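Local structure of heat shock protein-related protein (Deinococcus radiodurans, 4FEI) at residues 8-12 with 67-71; 21-25 with 82-86. The protein is a small heat shock protein of the stress response, of which this chain is the alpha-crystallin domain, and probably acts as a chaperone on aggregation-prone proteins. Residues are numbered along the deposited sequence.

Contact 1: 8-12 with 67-71; sequences AADWR and LAFPE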
ATOM      1  N   ALA A   8       6.137  -1.345   4.704  1.00 16.62           N
ATOM      2  CA  ALA A   8       5.924  -1.137   6.127  1.00 16.61           C
ATOM      3  C   ALA A   8       5.206  -2.355   6.816  1.00 16.56           C
ATOM      4  O   ALA A   8       4.276  -2.954   6.239  1.00 16.59           O
ATOM      5  CB  ALA A   8       5.185   0.180   6.352  1.00 16.74           C
ATOM      6  N   ALA A   9       5.645  -2.704   8.022  1.00 16.60           N
ATOM      7  CA  ALA A   9       5.212  -3.953   8.730  1.00 16.63           C
ATOM      8  C   ALA A   9       4.694  -3.680  10.165  1.00 16.81           C
ATOM      9  O   ALA A   9       5.289  -2.928  10.922  1.00 16.98           O
ATOM     10  CB  ALA A   9       6.345  -4.953   8.794  1.00 16.62           C
ATOM     11  N   ASP A  10       3.587  -4.309  10.515  1.00 16.91           N
ATOM     12  CA  ASP A  10       3.051  -4.293  11.866  1.00 17.16           C
ATOM     13  C   ASP A  10       3.021  -5.719  12.413  1.00 17.31           C
ATOM     14  O   ASP A  10       2.785  -6.671  11.681  1.00 17.23           O
ATOM     15  CB  ASP A  10       1.586  -3.790  11.855  1.00 17.27           C
ATOM     16  CG  ASP A  10       1.474  -2.267  11.761  1.00 17.27           C
ATOM     17  OD1 ASP A  10       2.517  -1.580  11.871  1.00 17.35           O
ATOM     18  OD2 ASP A  10       0.343  -1.784  11.581  1.00 17.35           O
ATOM     19  N   TRP A  11       3.205  -5.840  13.710  1.00 17.60           N
ATOM     20  CA  TRP A  11       2.900  -7.059  14.444  1.00 17.89           C
ATOM     21  C   TRP A  11       1.716  -6.814  15.376  1.00 18.46           C
ATOM     22  O   TRP A  11       1.739  -5.935  16.222  1.00 18.87           O
ATOM     23  CB  TRP A  11       4.109  -7.505  15.254  1.00 18.11           C
ATOM     24  CG  TRP A  11       5.210  -8.089  14.366  1.00 18.01           C
ATOM     25  CD1 TRP A  11       6.364  -7.465  13.966  1.00 17.98           C
ATOM     26  CD2 TRP A  11       5.247  -9.413  13.804  1.00 17.81           C
ATOM     27  NE1 TRP A  11       7.112  -8.331  13.164  1.00 19.65           N
ATOM     28  CE2 TRP A  11       6.441  -9.522  13.045  1.00 18.30           C
ATOM     29  CE3 TRP A  11       4.399 -10.514  13.875  1.00 18.01           C
ATOM     30  CZ2 TRP A  11       6.811 -10.702  12.381  1.00 17.84           C
ATOM     31  CZ3 TRP A  11       4.747 -11.688  13.187  1.00 18.14           C
ATOM     32  CH2 TRP A  11       5.940 -11.768  12.451  1.00 18.00           C
ATOM     33  N   ARG A  12       0.654  -7.572  15.173  1.00 18.76           N
ATOM     34  CA  ARG A  12      -0.545  -7.433  16.004  1.00 19.29           C
ATOM     35  C   ARG A  12      -0.670  -8.657  16.917  1.00 19.91           C
ATOM     36  O   ARG A  12      -0.467  -9.801  16.489  1.00 20.55           O
ATOM     37  CB  ARG A  12      -1.794  -7.276  15.124  1.00 18.98           C
ATOM     38  CG  ARG A  12      -3.136  -7.268  15.896  1.00 19.74           C
ATOM     39  CD  ARG A  12      -4.315  -7.136  14.936  1.00 20.46           C
ATOM     40  NE  ARG A  12      -4.359  -8.176  13.882  1.00 21.48           N
ATOM     41  CZ  ARG A  12      -5.016  -8.049  12.721  1.00 21.78           C
ATOM     42  NH1 ARG A  12      -5.674  -6.906  12.434  1.00 21.95           N
ATOM     43  NH2 ARG A  12      -5.003  -9.054  11.829  1.00 21.04           N
ATOM     44  N   LEU A  67      12.324 -10.368   9.333  1.00 17.03           N
ATOM     45  CA  LEU A  67      11.554  -9.798  10.445  1.00 16.45           C
ATOM     46  C   LEU A  67      11.509 -10.793  11.592  1.00 17.05           C
ATOM     47  O   LEU A  67      11.095 -11.944  11.400  1.00 17.32           O
ATOM     48  CB  LEU A  67      10.111  -9.427  10.019  1.00 15.71           C
ATOM     49  CG  LEU A  67       9.855  -8.579   8.772  1.00 16.13           C
ATOM     50  CD1 LEU A  67       8.433  -8.797   8.323  1.00 16.45           C
ATOM     51  CD2 LEU A  67      10.133  -7.073   8.958  1.00 16.89           C
ATOM     52  N   ALA A  68      11.956 -10.352  12.771  1.00 17.53           N
ATOM     53  CA  ALA A  68      12.060 -11.243  13.946  1.00 18.22           C
ATOM     54  C   ALA A  68      10.715 -11.303  14.603  1.00 18.26           C
ATOM     55  O   ALA A  68      10.054 -10.251  14.736  1.00 19.50           O
ATOM     56  CB  ALA A  68      13.087 -10.690  14.941  1.00 19.29           C
ATOM     57  N   PHE A  69      10.282 -12.502  14.998  1.00 18.58           N
ATOM     58  CA  PHE A  69       9.017 -12.642  15.761  1.00 18.63           C
ATOM     59  C   PHE A  69       9.123 -11.938  17.120  1.00 19.18           C
ATOM     60  O   PHE A  69      10.054 -12.187  17.865  1.00 20.05           O
ATOM     61  CB  PHE A  69       8.656 -14.104  15.999  1.00 18.50           C
ATOM     62  CG  PHE A  69       8.379 -14.882  14.749  1.00 18.43           C
ATOM     63  CD1 PHE A  69       9.261 -15.891  14.315  1.00 18.47           C
ATOM     64  CD2 PHE A  69       7.229 -14.635  14.015  1.00 18.81           C
ATOM     65  CE1 PHE A  69       9.002 -16.610  13.149  1.00 19.29           C
ATOM     66  CE2 PHE A  69       6.945 -15.360  12.840  1.00 19.87           C
ATOM     67  CZ  PHE A  69       7.834 -16.353  12.411  1.00 19.25           C
ATOM     68  N   PRO A  70       8.163 -11.061  17.438  1.00 19.54           N
ATOM     69  CA  PRO A  70       8.154 -10.353  18.745  1.00 20.97           C
ATOM     70  C   PRO A  70       7.852 -11.321  19.868  1.00 22.41           C
ATOM     71  O   PRO A  70       8.144 -11.028  21.029  1.00 23.77           O
ATOM     72  CB  PRO A  70       6.967  -9.349  18.616  1.00 20.53           C
ATOM     73  CG  PRO A  70       6.677  -9.279  17.129  1.00 19.23           C
ATOM     74  CD  PRO A  70       7.054 -10.629  16.562  1.00 18.71           C
ATOM     75  N   GLU A  71       7.245 -12.456  19.499  1.00 23.02           N
ATOM     76  CA  GLU A  71       6.807 -13.498  20.430  1.00 24.54           C
ATOM     77  C   GLU A  71       7.111 -14.841  19.772  1.00 24.70           C
ATOM     78  O   GLU A  71       6.879 -14.989  18.578  1.00 23.91           O
ATOM     79  CB  GLU A  71       5.299 -13.369  20.609  1.00 25.19           C
ATOM     80  CG  GLU A  71       4.815 -13.475  22.011  1.00 29.02           C
ATOM     81  CD  GLU A  71       5.038 -12.180  22.776  1.00 33.09           C
ATOM     82  OE1 GLU A  71       6.178 -12.007  23.317  1.00 34.89           O
ATOM     83  OE2 GLU A  71       4.062 -11.359  22.853  1.00 34.21           O
TER
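The start of strand 9-14 meets the end of strand 62-68 and the loop after it mainly through side chains, the backbones staying well apart: Ala9 and Leu67 have their CA atoms 8.8 Å from each other, Trp11 and Pro70 theirs 7.5 Å. Ala9 comes first, its methyl directed at the second segment, with CB 4.3 Å from Leu67 CD2. Asp10 turns from this interface and instead forms a salt bridge with Arg58 of the second subunit. The alternation of the strand then brings Trp11 back in, and its indole is the centre of the contact. Pro70 CG lies over one face of it, 3.6 Å from the centroid of the five-membered ring and 21° off the normal, a good CH-pi contact. At the ring edge, Trp11 CZ2 lies 4.3 Å from Leu67 CB. Phe69 points its CB away, yet its ring swings round so that CD2 reaches Trp11 CH2 at 3.5 Å; the ring centroids are 5.6 Å apart and the planes inclined at 65°. This is packing between the two sheets of the immunoglobulin-like beta sandwich of the alpha-crystallin domain: Ala9 and Trp11 also rest on Leu22, Leu18 and Leu20 of strand 17-23, Phe69 reaches Leu41 of strand 40-47, and Asp10 and Trp11 pair with an antiparallel strand of the second subunit, extending the sheet across the dimer.

Contact 2: 21-25 with 82-86; sequences LLDVP and LAGGV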
ATOM      1  N   LEU A  21       1.153  -7.814   9.550  1.00 17.46           N
ATOM      2  CA  LEU A  21       0.499  -7.092   8.465  1.00 16.98           C
ATOM      3  C   LEU A  21       1.557  -6.323   7.687  1.00 16.80           C
ATOM      4  O   LEU A  21       2.361  -5.564   8.255  1.00 17.15           O
ATOM      5  CB  LEU A  21      -0.560  -6.117   8.991  1.00 17.11           C
ATOM      6  CG  LEU A  21      -1.781  -6.723   9.686  1.00 17.64           C
ATOM      7  CD1 LEU A  21      -1.608  -6.729  11.173  1.00 18.88           C
ATOM      8  CD2 LEU A  21      -2.997  -5.834   9.352  1.00 20.65           C
ATOM      9  N   LEU A  22       1.559  -6.516   6.377  1.00 16.72           N
ATOM     10  CA  LEU A  22       2.608  -5.940   5.518  1.00 16.58           C
ATOM     11  C   LEU A  22       1.959  -5.165   4.364  1.00 16.62           C
ATOM     12  O   LEU A  22       1.191  -5.734   3.611  1.00 16.70           O
ATOM     13  CB  LEU A  22       3.527  -7.064   4.999  1.00 16.54           C
ATOM     14  CG  LEU A  22       4.848  -6.634   4.380  1.00 16.56           C
ATOM     15  CD1 LEU A  22       5.841  -6.181   5.468  1.00 18.48           C
ATOM     16  CD2 LEU A  22       5.450  -7.792   3.513  1.00 16.50           C
ATOM     17  N   ASP A  23       2.245  -3.874   4.264  1.00 16.63           N
ATOM     18  CA  ASP A  23       1.633  -3.032   3.227  1.00 16.75           C
ATOM     19  C   ASP A  23       2.323  -3.311   1.883  1.00 16.80           C
ATOM     20  O   ASP A  23       3.456  -2.833   1.639  1.00 16.79           O
ATOM     21  CB  ASP A  23       1.767  -1.535   3.552  1.00 16.82           C
ATOM     22  CG  ASP A  23       0.811  -1.082   4.612  1.00 16.88           C
ATOM     23  OD1 ASP A  23       1.086  -0.023   5.246  1.00 19.07           O
ATOM     24  OD2 ASP A  23      -0.223  -1.739   4.814  1.00 17.90           O
ATOM     25  N   VAL A  24       1.626  -4.080   1.029  1.00 16.90           N
ATOM     26  CA  VAL A  24       2.165  -4.430  -0.281  1.00 17.02           C
ATOM     27  C   VAL A  24       1.181  -4.063  -1.448  1.00 17.31           C
ATOM     28  O   VAL A  24       0.705  -4.943  -2.167  1.00 17.44           O
ATOM     29  CB  VAL A  24       2.611  -5.952  -0.323  1.00 16.95           C
ATOM     30  CG1 VAL A  24       3.906  -6.201   0.518  1.00 16.76           C
ATOM     31  CG2 VAL A  24       1.491  -6.870   0.145  1.00 16.96           C
ATOM     32  N   PRO A  25       0.844  -2.772  -1.609  1.00 17.45           N
ATOM     33  CA  PRO A  25      -0.093  -2.451  -2.699  1.00 17.79           C
ATOM     34  C   PRO A  25       0.536  -2.652  -4.079  1.00 18.06           C
ATOM     35  O   PRO A  25       1.709  -2.341  -4.249  1.00 18.04           O
ATOM     36  CB  PRO A  25      -0.425  -0.955  -2.461  1.00 17.92           C
ATOM     37  CG  PRO A  25       0.742  -0.424  -1.791  1.00 17.73           C
ATOM     38  CD  PRO A  25       1.288  -1.555  -0.909  1.00 17.39           C
ATOM     39  N   LEU A  82      -3.853 -12.225   1.316  1.00 25.18           N
ATOM     40  CA  LEU A  82      -3.646 -10.907   0.698  1.00 24.71           C
ATOM     41  C   LEU A  82      -4.970 -10.311   0.263  1.00 25.13           C
ATOM     42  O   LEU A  82      -5.700 -10.933  -0.499  1.00 25.99           O
ATOM     43  CB  LEU A  82      -2.761 -11.016  -0.534  1.00 24.73           C
ATOM     44  CG  LEU A  82      -2.558  -9.746  -1.400  1.00 24.23           C
ATOM     45  CD1 LEU A  82      -1.528  -8.799  -0.772  1.00 24.72           C
ATOM     46  CD2 LEU A  82      -2.173 -10.042  -2.846  1.00 23.96           C
ATOM     47  N   ALA A  83      -5.290  -9.120   0.752  1.00 24.83           N
ATOM     48  CA  ALA A  83      -6.500  -8.397   0.343  1.00 25.17           C
ATOM     49  C   ALA A  83      -6.282  -6.890   0.485  1.00 24.86           C
ATOM     50  O   ALA A  83      -5.738  -6.426   1.484  1.00 24.50           O
ATOM     51  CB  ALA A  83      -7.747  -8.838   1.176  1.00 25.62           C
ATOM     52  N   GLY A  84      -6.718  -6.148  -0.519  1.00 24.90           N
ATOM     53  CA  GLY A  84      -6.639  -4.695  -0.494  1.00 24.89           C
ATOM     54  C   GLY A  84      -5.239  -4.111  -0.325  1.00 23.98           C
ATOM     55  O   GLY A  84      -5.077  -3.100   0.335  1.00 23.83           O
ATOM     56  N   GLY A  85      -4.242  -4.750  -0.931  1.00 23.47           N
ATOM     57  CA  GLY A  85      -2.860  -4.305  -0.846  1.00 22.96           C
ATOM     58  C   GLY A  85      -2.195  -4.594   0.490  1.00 22.35           C
ATOM     59  O   GLY A  85      -1.124  -4.089   0.766  1.00 22.22           O
ATOM     60  N   VAL A  86      -2.825  -5.427   1.319  1.00 22.42           N
ATOM     61  CA  VAL A  86      -2.276  -5.775   2.636  1.00 22.08           C
ATOM     62  C   VAL A  86      -2.077  -7.289   2.746  1.00 21.94           C
ATOM     63  O   VAL A  86      -3.031  -8.071   2.579  1.00 22.08           O
ATOM     64  CB  VAL A  86      -3.214  -5.258   3.776  1.00 22.26           C
ATOM     65  CG1 VAL A  86      -2.786  -5.750   5.188  1.00 21.45           C
ATOM     66  CG2 VAL A  86      -3.371  -3.704   3.701  1.00 22.73           C
TER
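Val86, Gly85 and Val24 carry most of this contact, in which the end of one strand runs up against a tight hairpin turn. Val86 gives up the largest area. It faces Asp23 as an antiparallel non-hydrogen-bonded pair, CA to CA 4.8 Å, and the two side chains share one face of the sheet. There Val86 CG2 lies 3.9 Å from Asp23 OD2, while CG1 packs 4.2 Å from Leu21 CD2. The carboxylate of Asp23 has stronger partners than this, salt bridges to Arg47 and Arg58 of the second subunit. Gly85 sits at the next step, in a type I' turn from Ala83 to Val86 that is closed by Val86 N to Ala83 O and Ala83 N to Val86 O, both 3.1 Å. Gly84 and Gly85 both take positive phi, a conformation that favours glycine. A side chain at Gly85 would also crowd Pro25, whose CA is just 3.8 Å from that of Gly85. The bare backbone can therefore come close enough for Val24 N to donate to Gly85 O at 2.8 Å, the one hydrogen bond between the segments. On the opposite face of the sheet from Asp23 and Val86, Val24 CG2 lies 3.7 Å from Leu82 CD1. The turn joins strand 79-83 to strand 86-92, which lies beside strand 17-23 in the four-stranded sheet of the sandwich; from the opposite sheet, Phe63 of strand 62-68 packs on Leu22 and Val24.

From the N terminus the chain passes through 8-12, turns back through the hairpin into 21-25, crosses to the other sheet, and reaches 67-71 before returning to 82-86. Contact 1 closes a loop of 54 intervening residues and contact 2 one of 56; because the segments alternate along the sequence, the two loops cross. Contact 1 spans the sandwich from sheet to sheet, whereas contact 2 joins the end of strand 17-23 to the turn at the end of its own sheet. Their first segments are directly joined by probable backbone hydrogen bonds, Asp10 N to Leu21 O (2.9 Å) and Asp23 N to Ala8 O (3.0 Å), and both contacts touch the second subunit.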